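Local coordinates for protein LigF (Sphingobium sp. SYK-6, PDB 4XT0) that cleaves beta-aryl ether bonds of lignin-derived compounds stereospecifically, using glutathione, as a beta-etherase of the glutathione S-transferase superfamily, at residues Thr23-Gly28 with Ile239-Glu244; Trp47-Asn52 with Asn140-Ile145; Ser115-Ala120 with Gly212-Tyr217; Gln185-Leu188 with Gly192-Leu195. All coordinates share one frame; numbering follows the deposited sequence.

Interaction 1: Thr23-Gly28 with Ile239-Glu244; sequences TLYEKG and IKEMFE
Tyr25 lays one face of its ring over the backbone of Met242, where the thioredoxin-like N-terminal domain of this glutathione S-transferase fold meets the last helix of the chain, 237-244. Met242 CA sits 3.9 Å from the centroid of the Tyr25 ring and 11° off the ring normal, the geometry of a CH-pi contact. The same face also receives the start of the Met242 side chain, with Met242 CB 3.7 Å from Tyr25 CD2. Because CG of Met242 is anti to its backbone N (chi1 176°), the thioether leads away from the ring toward Leu18, Leu21 and Ala22 of helix 15-26. Glu241 comes to the ring edge instead, its CD 3.5 Å from Tyr25 CD1 and its carboxylate plane turned 68° from the ring. Beyond the contact, Tyr25 OH bonds to Gln33, and Glu241 OE2 pairs with Lys245. Glu26 adds a second patch, its OE2 resting 3.6 Å from Ile239 CG1; a salt bridge to Arg236 and a bond from Asn86 to OE1 hold this carboxylate. After helix 15-26, Gly28, at positive phi, completes a Schellman motif. One water joins the segments, donating to Tyr25 O and to Glu241 OE1, each at 2.8 Å.

Interaction 2: Trp47-Asn52 with Asn140-Ile145; sequences WFKKIN and NKNVPI
Lys49 reaches from helix 46-51 of the thioredoxin-like domain toward the end of helix 132-142 in the helical C-terminal domain, and meets Asn142 and Pro144. Its CB points at the other segment, and CG lies anti to the carbonyl carbon (chi1 -72°). The chain then runs extended through chi2 as far as CD, which is the first atom to make contact: Lys49 CD lies 4.4 Å from Pro144 CG and 4.1 Å from Asn142 O. A bend at chi3 (-69°) redirects the last part of the chain, and the ammonium ends beside the Asn142 carbonyl. Here Lys49 NZ is 3.5 Å from Asn142 O, a weak hydrogen bond, with Asn142 CA 3.8 Å from the same nitrogen. Lys141 O is more distant still, at 4.4 Å from Lys49 NZ. Asn142 closes the helix, since Val143 is the first residue to leave helical angles. The total buried area is just 106 Å², on the protein surface. A long charge-to-carbonyl bond and one loose aliphatic touch imply a weak link between the domains, probably mainly electrostatic at its tip, where the ammonium approaches a carbonyl at a helix C-terminus.

Interaction 3: Ser115-Ala120 with Gly212-Tyr217; sequences STIGWA and GFFGDY
Ile117 touches both Phe213 and Phe214, so that helix 93-121 of the all-helical C-terminal domain of the glutathione S-transferase fold is joined to the loop between helices 195-204 and 224-235. Between the segments the contact is apolar throughout. One methyl branch serves both rings: Ile117 CG2 lies 3.9 Å from Phe214 CZ and 4.2 Å from Phe213 CD2. It approaches each ring obliquely. The branch is directed by the first torsion, which sets CG1 anti to the carbonyl carbon (chi1 -61°) and leaves CG2 anti to the backbone N, while the end of the longer branch leads away from the loop. Ile117 CB is also near, 4.0 Å from Phe214 CZ. Ile117 and Phe213 run antiparallel alongside each other, whereas Ile117 meets Phe214 at a slant. Within the loop, the aliphatic CB of Phe213 lies 3.4 Å above the Phe214 ring plane, displaced toward the rim. Backbone geometry gives this pair its setting, a type I beta turn from Gly212 to Gly215 with the two phenylalanines at its central positions. Further hydrophobic neighbours of Phe214 are Val171 of helix 161-182 and Leu207, while Ile117 also packs on Glu167. Just beyond the turn, Tyr217 N bonds to Phe214 O at 2.9 Å.

Interaction 4: Gln185-Leu188 with Gly192-Leu195; sequences QDYL and GYSL
The connection between helices 161-182 and 195-204 of the C-terminal domain folds back on itself, and Tyr187 meets Gly192 and Tyr193 across the fold. The two tyrosine rings form an offset edge-to-face pair, the edge of Tyr193 directed at the face of Tyr187, with centroids 5.6 Å apart and planes at 68°. At its closest, Tyr193 CD1 is 3.5 Å from Tyr187 CE1. The same residue also supplies a CH-pi contact: Tyr193 CB lies 3.9 Å from the Tyr187 centroid and 12° off the ring normal. Tyr193 N stands 3.6 Å above the plane of the Tyr187 ring, toward its rim, and Gly192 C is 3.9 Å from Tyr187 CB. Within 185-188, Gln185 NE2 donates to Tyr187 O (2.8 Å, N-H...O angle 159°), in the carbonyl plane. Arg236 makes a cation-pi contact with the Tyr193 ring. Asp197 joins the two sides, its OD1 accepting from Leu188 N and its OD2 from Ser194 N. Ser194 OG in turn bonds to Ala196 N, and this reciprocal pairing in the sequence Ser-Leu-Ala-Asp matches the N-capping box (Ser/Thr-x-x-Asp) known at this helix start in glutathione S-transferases.

From the N terminus, interaction 1 opens first, at the end of helix 15-26, and closes last, at helix 237-244, enclosing the other three along the chain and tying the thioredoxin-like domain to the C-terminal helix. Interaction 2 opens at helix 46-51 and makes a second bridge between the domains when it closes at 140-145. Before that, interaction 3 has opened on helix 93-121, so these two cross; it closes at 212-217 within the helical domain. Interaction 4 is a short local loop nested inside interaction 3. Interactions 2 and 4 lie on opposite sides of the chain's centre, whereas interactions 1 and 4 touch, through Glu26 and Tyr193.

Interaction 1: Thr23-Gly28 with Ile239-Glu244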
# COMPACT_ATOMS: atom_id res chain seq x y z
N THR A 23 -10.53 -7.85 -13.71
CA THR A 23 -11.71 -7.86 -12.84
C THR A 23 -13.00 -7.67 -13.65
O THR A 23 -13.96 -8.40 -13.48
CB THR A 23 -11.59 -6.78 -11.75
OG1 THR A 23 -10.41 -7.03 -10.98
CG2 THR A 23 -12.82 -6.78 -10.80
N LEU A 24 -12.99 -6.71 -14.58
CA LEU A 24 -14.15 -6.43 -15.42
C LEU A 24 -14.54 -7.64 -16.28
O LEU A 24 -15.72 -8.00 -16.38
CB LEU A 24 -13.88 -5.20 -16.31
CG LEU A 24 -13.84 -3.86 -15.57
CD1 LEU A 24 -13.06 -2.81 -16.38
CD2 LEU A 24 -15.27 -3.38 -15.24
N TYR A 25 -13.55 -8.27 -16.90
CA TYR A 25 -13.83 -9.44 -17.74
C TYR A 25 -14.23 -10.64 -16.90
O TYR A 25 -15.06 -11.43 -17.32
CB TYR A 25 -12.61 -9.81 -18.58
CG TYR A 25 -12.41 -8.96 -19.81
CD1 TYR A 25 -13.12 -9.21 -20.97
CD2 TYR A 25 -11.49 -7.91 -19.81
CE1 TYR A 25 -12.94 -8.43 -22.10
CE2 TYR A 25 -11.31 -7.12 -20.93
CZ TYR A 25 -12.03 -7.39 -22.07
OH TYR A 25 -11.84 -6.62 -23.20
N GLU A 26 -13.64 -10.80 -15.73
CA GLU A 26 -14.00 -11.96 -14.89
C GLU A 26 -15.44 -11.84 -14.40
O GLU A 26 -16.12 -12.85 -14.21
CB GLU A 26 -13.05 -12.09 -13.70
CG GLU A 26 -11.64 -12.55 -14.08
CD GLU A 26 -11.52 -14.06 -14.28
OE1 GLU A 26 -12.54 -14.78 -14.26
OE2 GLU A 26 -10.37 -14.52 -14.50
N LYS A 27 -15.90 -10.61 -14.22
CA LYS A 27 -17.26 -10.39 -13.70
C LYS A 27 -18.29 -10.25 -14.82
O LYS A 27 -19.49 -10.08 -14.57
CB LYS A 27 -17.25 -9.17 -12.77
CG LYS A 27 -16.39 -9.43 -11.53
CD LYS A 27 -16.48 -8.28 -10.50
CE LYS A 27 -17.85 -8.24 -9.84
NZ LYS A 27 -18.23 -9.55 -9.20
N GLY A 28 -17.82 -10.35 -16.05
CA GLY A 28 -18.69 -10.30 -17.21
C GLY A 28 -19.33 -8.94 -17.38
O GLY A 28 -20.37 -8.81 -18.01
N ILE A 239 -9.48 -14.41 -18.76
CA ILE A 239 -8.12 -13.89 -18.96
C ILE A 239 -7.71 -14.00 -20.42
O ILE A 239 -7.16 -13.05 -20.99
CB ILE A 239 -7.09 -14.61 -18.06
CG1 ILE A 239 -7.41 -14.40 -16.57
CG2 ILE A 239 -5.68 -14.15 -18.37
CD1 ILE A 239 -7.41 -12.93 -16.10
N LYS A 240 -7.99 -15.15 -21.04
CA LYS A 240 -7.78 -15.28 -22.48
C LYS A 240 -8.61 -14.25 -23.25
O LYS A 240 -8.12 -13.64 -24.19
CB LYS A 240 -8.11 -16.70 -22.97
CG LYS A 240 -7.12 -17.76 -22.55
CD LYS A 240 -7.39 -19.09 -23.25
CE LYS A 240 -6.47 -20.21 -22.73
NZ LYS A 240 -5.01 -19.98 -23.00
N GLU A 241 -9.86 -14.04 -22.83
CA GLU A 241 -10.71 -13.04 -23.49
C GLU A 241 -10.11 -11.63 -23.38
O GLU A 241 -10.14 -10.85 -24.33
CB GLU A 241 -12.12 -13.04 -22.90
CG GLU A 241 -13.08 -12.08 -23.59
CD GLU A 241 -14.38 -11.89 -22.83
OE1 GLU A 241 -14.50 -12.45 -21.72
OE2 GLU A 241 -15.28 -11.19 -23.33
N MET A 242 -9.57 -11.31 -22.20
CA MET A 242 -8.96 -10.01 -21.95
C MET A 242 -7.84 -9.76 -22.96
O MET A 242 -7.79 -8.72 -23.64
CB MET A 242 -8.44 -9.93 -20.51
CG MET A 242 -7.69 -8.63 -20.19
SD MET A 242 -6.97 -8.59 -18.53
CE MET A 242 -5.81 -9.96 -18.66
N PHE A 243 -6.94 -10.73 -23.09
CA PHE A 243 -5.80 -10.57 -24.00
C PHE A 243 -6.24 -10.59 -25.47
O PHE A 243 -5.63 -9.92 -26.31
CB PHE A 243 -4.76 -11.66 -23.75
CG PHE A 243 -3.94 -11.44 -22.50
CD1 PHE A 243 -3.06 -10.37 -22.41
CD2 PHE A 243 -4.01 -12.33 -21.44
CE1 PHE A 243 -2.30 -10.17 -21.27
CE2 PHE A 243 -3.25 -12.14 -20.29
CZ PHE A 243 -2.39 -11.06 -20.20
N GLU A 244 -7.29 -11.34 -25.77
CA GLU A 244 -7.79 -11.41 -27.13
C GLU A 244 -8.40 -10.09 -27.58
O GLU A 244 -8.30 -9.71 -28.75
CB GLU A 244 -8.83 -12.53 -27.26
CG GLU A 244 -9.43 -12.66 -28.66
CD GLU A 244 -10.92 -12.97 -28.65
OE1 GLU A 244 -11.60 -12.59 -29.63
OE2 GLU A 244 -11.41 -13.58 -27.67
O HOH W 1 -16.28 -11.48 -19.83

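Interaction 2: Trp47-Asn52 with Asn140-Ile145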
# COMPACT_ATOMS: atom_id res chain seq x y z
N TRP A 47 -7.09 16.27 -21.99
CA TRP A 47 -8.37 15.59 -21.92
C TRP A 47 -8.33 14.45 -20.90
O TRP A 47 -9.34 14.17 -20.26
CB TRP A 47 -8.82 15.07 -23.30
CG TRP A 47 -8.07 13.89 -23.88
CD1 TRP A 47 -7.10 13.93 -24.84
CD2 TRP A 47 -8.27 12.50 -23.57
NE1 TRP A 47 -6.67 12.66 -25.13
CE2 TRP A 47 -7.37 11.76 -24.37
CE3 TRP A 47 -9.11 11.81 -22.68
CZ2 TRP A 47 -7.29 10.37 -24.31
CZ3 TRP A 47 -9.03 10.41 -22.63
CH2 TRP A 47 -8.12 9.71 -23.44
N PHE A 48 -7.18 13.79 -20.72
CA PHE A 48 -7.15 12.70 -19.76
C PHE A 48 -6.97 13.21 -18.33
O PHE A 48 -7.53 12.64 -17.39
CB PHE A 48 -6.07 11.66 -20.07
CG PHE A 48 -6.03 10.55 -19.05
CD1 PHE A 48 -7.07 9.63 -18.98
CD2 PHE A 48 -5.01 10.47 -18.11
CE1 PHE A 48 -7.08 8.63 -18.00
CE2 PHE A 48 -5.01 9.47 -17.14
CZ PHE A 48 -6.04 8.54 -17.09
N LYS A 49 -6.21 14.29 -18.16
CA LYS A 49 -5.98 14.85 -16.83
C LYS A 49 -7.26 15.48 -16.28
O LYS A 49 -7.40 15.70 -15.07
CB LYS A 49 -4.84 15.87 -16.86
CG LYS A 49 -3.47 15.22 -17.05
CD LYS A 49 -2.29 16.20 -16.88
CE LYS A 49 -2.22 17.20 -18.02
NZ LYS A 49 -0.98 18.03 -17.93
N LYS A 50 -8.21 15.75 -17.17
CA LYS A 50 -9.55 16.14 -16.76
C LYS A 50 -10.28 14.97 -16.07
O LYS A 50 -11.03 15.17 -15.12
CB LYS A 50 -10.32 16.64 -17.99
CG LYS A 50 -11.82 16.77 -17.82
CD LYS A 50 -12.50 16.47 -19.15
CE LYS A 50 -12.34 14.99 -19.51
NZ LYS A 50 -11.90 14.74 -20.91
N ILE A 51 -10.03 13.75 -16.56
CA ILE A 51 -10.60 12.54 -15.95
C ILE A 51 -9.85 12.16 -14.66
O ILE A 51 -10.46 11.93 -13.61
CB ILE A 51 -10.57 11.37 -16.95
CG1 ILE A 51 -11.46 11.69 -18.15
CG2 ILE A 51 -11.00 10.07 -16.29
CD1 ILE A 51 -11.23 10.81 -19.34
N ASN A 52 -8.52 12.13 -14.74
CA ASN A 52 -7.68 11.88 -13.58
C ASN A 52 -6.55 12.90 -13.50
O ASN A 52 -5.56 12.81 -14.24
CB ASN A 52 -7.11 10.46 -13.63
CG ASN A 52 -6.15 10.18 -12.50
OD1 ASN A 52 -6.12 10.90 -11.49
ND2 ASN A 52 -5.36 9.12 -12.64
N ASN A 140 8.39 19.10 -17.37
CA ASN A 140 8.28 20.24 -16.48
C ASN A 140 6.88 20.83 -16.38
O ASN A 140 6.52 21.38 -15.33
CB ASN A 140 9.27 21.33 -16.90
CG ASN A 140 10.68 21.04 -16.43
OD1 ASN A 140 10.88 20.35 -15.43
ND2 ASN A 140 11.67 21.57 -17.15
N LYS A 141 6.10 20.72 -17.44
CA LYS A 141 4.77 21.33 -17.42
C LYS A 141 3.60 20.35 -17.52
O LYS A 141 2.44 20.76 -17.37
CB LYS A 141 4.67 22.38 -18.53
CG LYS A 141 4.38 21.82 -19.90
CD LYS A 141 3.34 22.69 -20.61
CE LYS A 141 3.06 22.20 -22.02
NZ LYS A 141 1.93 22.95 -22.64
N ASN A 142 3.87 19.07 -17.76
CA ASN A 142 2.77 18.13 -18.03
C ASN A 142 2.74 16.88 -17.17
O ASN A 142 1.80 16.09 -17.26
CB ASN A 142 2.80 17.74 -19.51
CG ASN A 142 2.66 18.93 -20.43
OD1 ASN A 142 1.98 19.90 -20.09
ND2 ASN A 142 3.31 18.87 -21.58
N VAL A 143 3.75 16.70 -16.33
CA VAL A 143 3.79 15.58 -15.39
C VAL A 143 3.70 16.10 -13.96
O VAL A 143 4.70 16.52 -13.38
CB VAL A 143 5.08 14.74 -15.56
CG1 VAL A 143 5.05 13.51 -14.65
CG2 VAL A 143 5.26 14.32 -17.01
N PRO A 144 2.48 16.10 -13.39
CA PRO A 144 2.21 16.68 -12.06
C PRO A 144 3.01 16.05 -10.93
O PRO A 144 3.41 16.72 -9.98
CB PRO A 144 0.71 16.42 -11.86
CG PRO A 144 0.15 16.24 -13.25
CD PRO A 144 1.25 15.58 -14.03
N ILE A 145 3.26 14.75 -11.05
CA ILE A 145 3.80 13.92 -9.98
C ILE A 145 5.33 13.92 -9.94
O ILE A 145 5.98 13.51 -10.90
CB ILE A 145 3.31 12.46 -10.12
CG1 ILE A 145 2.02 12.40 -10.94
CG2 ILE A 145 3.15 11.82 -8.75
CD1 ILE A 145 2.23 12.33 -12.46

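Interaction 3: Ser115-Ala120 with Gly212-Tyr217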
# COMPACT_ATOMS: atom_id res chain seq x y z
N SER A 115 8.72 -2.80 -11.40
CA SER A 115 8.52 -1.56 -12.13
C SER A 115 9.82 -0.78 -12.31
O SER A 115 10.13 -0.33 -13.42
CB SER A 115 7.47 -0.70 -11.40
OG SER A 115 7.41 0.62 -11.92
N THR A 116 10.60 -0.63 -11.24
CA THR A 116 11.87 0.09 -11.31
C THR A 116 12.77 -0.47 -12.41
O THR A 116 13.40 0.28 -13.15
CB THR A 116 12.65 0.06 -9.98
OG1 THR A 116 11.85 0.65 -8.95
CG2 THR A 116 13.97 0.83 -10.12
N ILE A 117 12.82 -1.79 -12.52
CA ILE A 117 13.63 -2.41 -13.56
C ILE A 117 13.02 -2.09 -14.93
O ILE A 117 13.74 -1.82 -15.89
CB ILE A 117 13.75 -3.93 -13.34
CG1 ILE A 117 14.43 -4.21 -11.99
CG2 ILE A 117 14.54 -4.58 -14.47
CD1 ILE A 117 15.62 -3.30 -11.71
N GLY A 118 11.69 -2.09 -15.01
CA GLY A 118 10.98 -1.70 -16.21
C GLY A 118 11.27 -0.28 -16.69
O GLY A 118 11.47 -0.06 -17.89
N TRP A 119 11.29 0.69 -15.78
CA TRP A 119 11.61 2.07 -16.13
C TRP A 119 13.05 2.21 -16.65
O TRP A 119 13.33 3.02 -17.53
CB TRP A 119 11.40 3.01 -14.94
CG TRP A 119 9.97 3.42 -14.74
CD1 TRP A 119 9.02 2.75 -14.01
CD2 TRP A 119 9.32 4.58 -15.27
NE1 TRP A 119 7.82 3.42 -14.06
CE2 TRP A 119 7.98 4.55 -14.83
CE3 TRP A 119 9.74 5.64 -16.07
CZ2 TRP A 119 7.06 5.54 -15.16
CZ3 TRP A 119 8.82 6.62 -16.40
CH2 TRP A 119 7.50 6.57 -15.95
N ALA A 120 13.95 1.41 -16.09
CA ALA A 120 15.36 1.50 -16.45
C ALA A 120 15.61 0.95 -17.86
O ALA A 120 16.35 1.55 -18.64
CB ALA A 120 16.22 0.76 -15.43
N GLY A 212 14.48 -13.44 -20.84
CA GLY A 212 14.07 -12.15 -20.34
C GLY A 212 14.90 -11.66 -19.16
O GLY A 212 15.93 -12.26 -18.83
N PHE A 213 14.44 -10.58 -18.54
CA PHE A 213 15.16 -9.97 -17.43
C PHE A 213 15.28 -10.93 -16.24
O PHE A 213 16.31 -10.99 -15.57
CB PHE A 213 14.45 -8.69 -16.95
CG PHE A 213 14.23 -7.64 -18.03
CD1 PHE A 213 14.98 -7.63 -19.19
CD2 PHE A 213 13.27 -6.65 -17.85
CE1 PHE A 213 14.76 -6.65 -20.17
CE2 PHE A 213 13.05 -5.67 -18.81
CZ PHE A 213 13.80 -5.67 -19.97
N PHE A 214 14.22 -11.69 -15.97
CA PHE A 214 14.13 -12.44 -14.72
C PHE A 214 14.08 -13.95 -14.91
O PHE A 214 13.53 -14.66 -14.07
CB PHE A 214 12.89 -11.99 -13.94
CG PHE A 214 12.73 -10.50 -13.87
CD1 PHE A 214 13.41 -9.77 -12.91
CD2 PHE A 214 11.92 -9.84 -14.77
CE1 PHE A 214 13.27 -8.40 -12.84
CE2 PHE A 214 11.78 -8.46 -14.71
CZ PHE A 214 12.45 -7.74 -13.74
N GLY A 215 14.67 -14.43 -16.00
CA GLY A 215 14.66 -15.85 -16.31
C GLY A 215 15.35 -16.70 -15.26
O GLY A 215 14.97 -17.86 -15.05
N ASP A 216 16.35 -16.14 -14.61
CA ASP A 216 17.05 -16.85 -13.54
C ASP A 216 16.22 -16.91 -12.25
O ASP A 216 16.47 -17.75 -11.39
CB ASP A 216 18.40 -16.20 -13.28
CG ASP A 216 19.43 -16.55 -14.34
OD1 ASP A 216 19.27 -17.60 -15.00
OD2 ASP A 216 20.39 -15.77 -14.52
N TYR A 217 15.25 -16.02 -12.12
CA TYR A 217 14.42 -16.00 -10.92
C TYR A 217 13.17 -16.87 -11.11
O TYR A 217 12.79 -17.62 -10.21
CB TYR A 217 14.01 -14.57 -10.56
CG TYR A 217 15.16 -13.66 -10.17
CD1 TYR A 217 15.85 -12.94 -11.14
CD2 TYR A 217 15.54 -13.52 -8.84
CE1 TYR A 217 16.90 -12.11 -10.79
CE2 TYR A 217 16.58 -12.68 -8.48
CZ TYR A 217 17.27 -11.98 -9.46
OH TYR A 217 18.31 -11.14 -9.13

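Interaction 4: Gln185-Leu188 with Gly192-Leu195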
# COMPACT_ATOMS: atom_id res chain seq x y z
N GLN A 185 -0.36 -24.77 -3.04
CA GLN A 185 -1.78 -24.63 -3.33
C GLN A 185 -1.96 -23.89 -4.65
O GLN A 185 -1.02 -23.28 -5.14
CB GLN A 185 -2.51 -23.90 -2.18
CG GLN A 185 -2.00 -22.50 -1.86
CD GLN A 185 -2.61 -21.92 -0.59
OE1 GLN A 185 -2.57 -22.55 0.47
NE2 GLN A 185 -3.17 -20.72 -0.69
N ASP A 186 -3.17 -23.95 -5.22
CA ASP A 186 -3.42 -23.48 -6.58
C ASP A 186 -3.52 -21.96 -6.69
O ASP A 186 -3.18 -21.39 -7.72
CB ASP A 186 -4.71 -24.08 -7.15
CG ASP A 186 -4.55 -25.54 -7.58
OD1 ASP A 186 -3.41 -26.06 -7.61
OD2 ASP A 186 -5.59 -26.18 -7.88
N TYR A 187 -3.99 -21.31 -5.63
CA TYR A 187 -4.18 -19.86 -5.66
C TYR A 187 -3.67 -19.26 -4.37
O TYR A 187 -3.46 -19.97 -3.39
CB TYR A 187 -5.66 -19.51 -5.88
CG TYR A 187 -6.20 -19.94 -7.24
CD1 TYR A 187 -5.89 -19.23 -8.39
CD2 TYR A 187 -7.03 -21.05 -7.37
CE1 TYR A 187 -6.38 -19.60 -9.63
CE2 TYR A 187 -7.53 -21.43 -8.63
CZ TYR A 187 -7.20 -20.70 -9.74
OH TYR A 187 -7.67 -21.05 -10.99
N LEU A 188 -3.49 -17.94 -4.33
CA LEU A 188 -2.79 -17.34 -3.19
C LEU A 188 -3.58 -17.50 -1.87
O LEU A 188 -2.97 -17.75 -0.83
CB LEU A 188 -2.47 -15.87 -3.47
CG LEU A 188 -1.39 -15.74 -4.55
CD1 LEU A 188 -1.23 -14.30 -5.03
CD2 LEU A 188 -0.04 -16.29 -4.06
N GLY A 192 -9.65 -20.01 -3.03
CA GLY A 192 -9.66 -20.00 -4.49
C GLY A 192 -9.36 -18.64 -5.10
O GLY A 192 -9.00 -17.69 -4.41
N TYR A 193 -9.51 -18.58 -6.42
CA TYR A 193 -9.15 -17.41 -7.21
C TYR A 193 -9.78 -16.13 -6.70
O TYR A 193 -10.99 -16.08 -6.46
CB TYR A 193 -9.58 -17.66 -8.65
CG TYR A 193 -9.22 -16.61 -9.67
CD1 TYR A 193 -7.92 -16.47 -10.12
CD2 TYR A 193 -10.22 -15.82 -10.26
CE1 TYR A 193 -7.59 -15.55 -11.11
CE2 TYR A 193 -9.91 -14.89 -11.25
CZ TYR A 193 -8.59 -14.77 -11.67
OH TYR A 193 -8.26 -13.89 -12.67
N SER A 194 -8.96 -15.08 -6.53
CA SER A 194 -9.44 -13.84 -5.93
C SER A 194 -8.66 -12.67 -6.49
O SER A 194 -7.76 -12.84 -7.33
CB SER A 194 -9.31 -13.89 -4.41
OG SER A 194 -7.96 -13.66 -3.99
N LEU A 195 -9.03 -11.47 -6.04
CA LEU A 195 -8.27 -10.25 -6.33
C LEU A 195 -6.78 -10.39 -5.97
O LEU A 195 -5.94 -9.75 -6.59
CB LEU A 195 -8.87 -9.04 -5.59
CG LEU A 195 -10.31 -8.63 -5.94
CD1 LEU A 195 -10.68 -7.35 -5.18
CD2 LEU A 195 -10.50 -8.48 -7.45